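Local coordinates for protein CDP-archaeol synthase (Aeropyrum pernix K1, PDB 5GUF) that probably catalyses the magnesium-dependent transfer of a cytidylyl group from CTP to an archaeal diether lipid phosphate, forming CDP-archaeol for membrane lipid synthesis, at residues A[64-67]-A[68-72]. Residues are numbered along the deposited sequence; the frame is centred on the assembly and turned at random.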
ATOM      1  N   ALA A  64       1.316 -24.121  11.444  1.00 36.05           N
ATOM      2  CA  ALA A  64       2.619 -23.671  11.918  1.00 37.10           C
ATOM      3  C   ALA A  64       2.608 -22.178  12.203  1.00 33.05           C
ATOM      4  O   ALA A  64       3.185 -21.728  13.197  1.00 32.62           O
ATOM      5  CB  ALA A  64       3.705 -24.014  10.892  1.00 31.32           C
ATOM      6  N   GLY A  65       1.950 -21.398  11.341  1.00 34.68           N
ATOM      7  CA  GLY A  65       1.855 -19.967  11.580  1.00 32.89           C
ATOM      8  C   GLY A  65       1.111 -19.666  12.862  1.00 36.92           C
ATOM      9  O   GLY A  65       1.554 -18.864  13.693  1.00 30.94           O
ATOM     10  N   PHE A  66      -0.019 -20.342  13.056  1.00 31.07           N
ATOM     11  CA  PHE A  66      -0.818 -20.147  14.254  1.00 30.76           C
ATOM     12  C   PHE A  66      -0.051 -20.587  15.499  1.00 34.60           C
ATOM     13  O   PHE A  66       0.015 -19.857  16.491  1.00 38.84           O
ATOM     14  CB  PHE A  66      -2.117 -20.928  14.100  1.00 29.65           C
ATOM     15  CG  PHE A  66      -3.047 -20.778  15.238  1.00 36.00           C
ATOM     16  CD1 PHE A  66      -3.532 -19.529  15.589  1.00 34.18           C
ATOM     17  CD2 PHE A  66      -3.432 -21.884  15.975  1.00 42.21           C
ATOM     18  CE1 PHE A  66      -4.398 -19.384  16.659  1.00 43.28           C
ATOM     19  CE2 PHE A  66      -4.296 -21.752  17.048  1.00 52.02           C
ATOM     20  CZ  PHE A  66      -4.782 -20.494  17.392  1.00 40.92           C
ATOM     21  N   ALA A  67       0.523 -21.790  15.466  1.00 33.07           N
ATOM     22  CA  ALA A  67       1.357 -22.264  16.562  1.00 39.12           C
ATOM     23  C   ALA A  67       2.474 -21.277  16.873  1.00 30.29           C
ATOM     24  O   ALA A  67       2.685 -20.916  18.029  1.00 33.42           O
ATOM     25  CB  ALA A  67       1.936 -23.640  16.213  1.00 31.81           C
ATOM     26  N   ALA A  68       3.180 -20.814  15.844  1.00 30.33           N
ATOM     27  CA  ALA A  68       4.302 -19.910  16.046  1.00 33.72           C
ATOM     28  C   ALA A  68       3.850 -18.588  16.651  1.00 36.12           C
ATOM     29  O   ALA A  68       4.519 -18.040  17.540  1.00 38.16           O
ATOM     30  CB  ALA A  68       5.016 -19.668  14.717  1.00 30.25           C
ATOM     31  N   GLY A  69       2.721 -18.060  16.165  1.00 37.59           N
ATOM     32  CA  GLY A  69       2.215 -16.804  16.678  1.00 28.32           C
ATOM     33  C   GLY A  69       1.768 -16.917  18.118  1.00 32.71           C
ATOM     34  O   GLY A  69       1.981 -16.004  18.917  1.00 34.91           O
ATOM     35  N   SER A  70       1.143 -18.040  18.469  1.00 30.02           N
ATOM     36  CA  SER A  70       0.786 -18.283  19.862  1.00 31.50           C
ATOM     37  C   SER A  70       2.028 -18.360  20.743  1.00 35.60           C
ATOM     38  O   SER A  70       2.084 -17.735  21.806  1.00 39.64           O
ATOM     39  CB  SER A  70      -0.032 -19.564  19.969  1.00 32.96           C
ATOM     40  OG  SER A  70      -1.111 -19.519  19.047  1.00 38.23           O
ATOM     41  N   ALA A  71       3.043 -19.118  20.315  1.00 33.27           N
ATOM     42  CA  ALA A  71       4.263 -19.199  21.111  1.00 36.22           C
ATOM     43  C   ALA A  71       4.877 -17.815  21.294  1.00 34.12           C
ATOM     44  O   ALA A  71       5.264 -17.446  22.408  1.00 37.26           O
ATOM     45  CB  ALA A  71       5.259 -20.173  20.472  1.00 31.29           C
ATOM     46  N   ALA A  72       4.898 -17.005  20.230  1.00 34.06           N
ATOM     47  CA  ALA A  72       5.502 -15.675  20.316  1.00 38.46           C
ATOM     48  C   ALA A  72       4.722 -14.754  21.252  1.00 36.85           C
ATOM     49  O   ALA A  72       5.314 -13.886  21.912  1.00 31.39           O
ATOM     50  CB  ALA A  72       5.601 -15.044  18.923  1.00 33.35           C
TER
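Ala64 O takes the N-H of Ala68 at 2.8 Å, and the methyl CB of Ala68 lies 3.1 Å from the same oxygen, Ala64 O. One residue on, Gly65 O accepts from Gly69 N at 2.8 Å; with glycine at both positions, this face of the turn is bare backbone. Phe66 O is gripped twice by Ser70, by its amide N at 2.9 Å in a nearly straight bond (165°) and by its hydroxyl OG at 2.8 Å from above the carbonyl plane. That second bond depends on the serine's first torsion (chi1 -51°), which swings OG beside its own N and back down the helix. The Phe66 ring, with CG anti to N (chi1 -178°), presents one face to Ser70 OG, 4.0 Å above the ring centre. Without the hydroxyl, as with an alanine here, Phe66 O would probably keep just the amide bond from this residue, and the ring face would lose its polar neighbour. Phe66 also packs on Pro90, Leu94 and Leu97 of helix 84-109. Ala67 O accepts the N-H of Ala71. The four i+4 to i backbone bonds are those of an alpha helix, here helix 59-80, a predicted transmembrane helix whose earlier residues Gly61 and Leu62 line the CTP pocket.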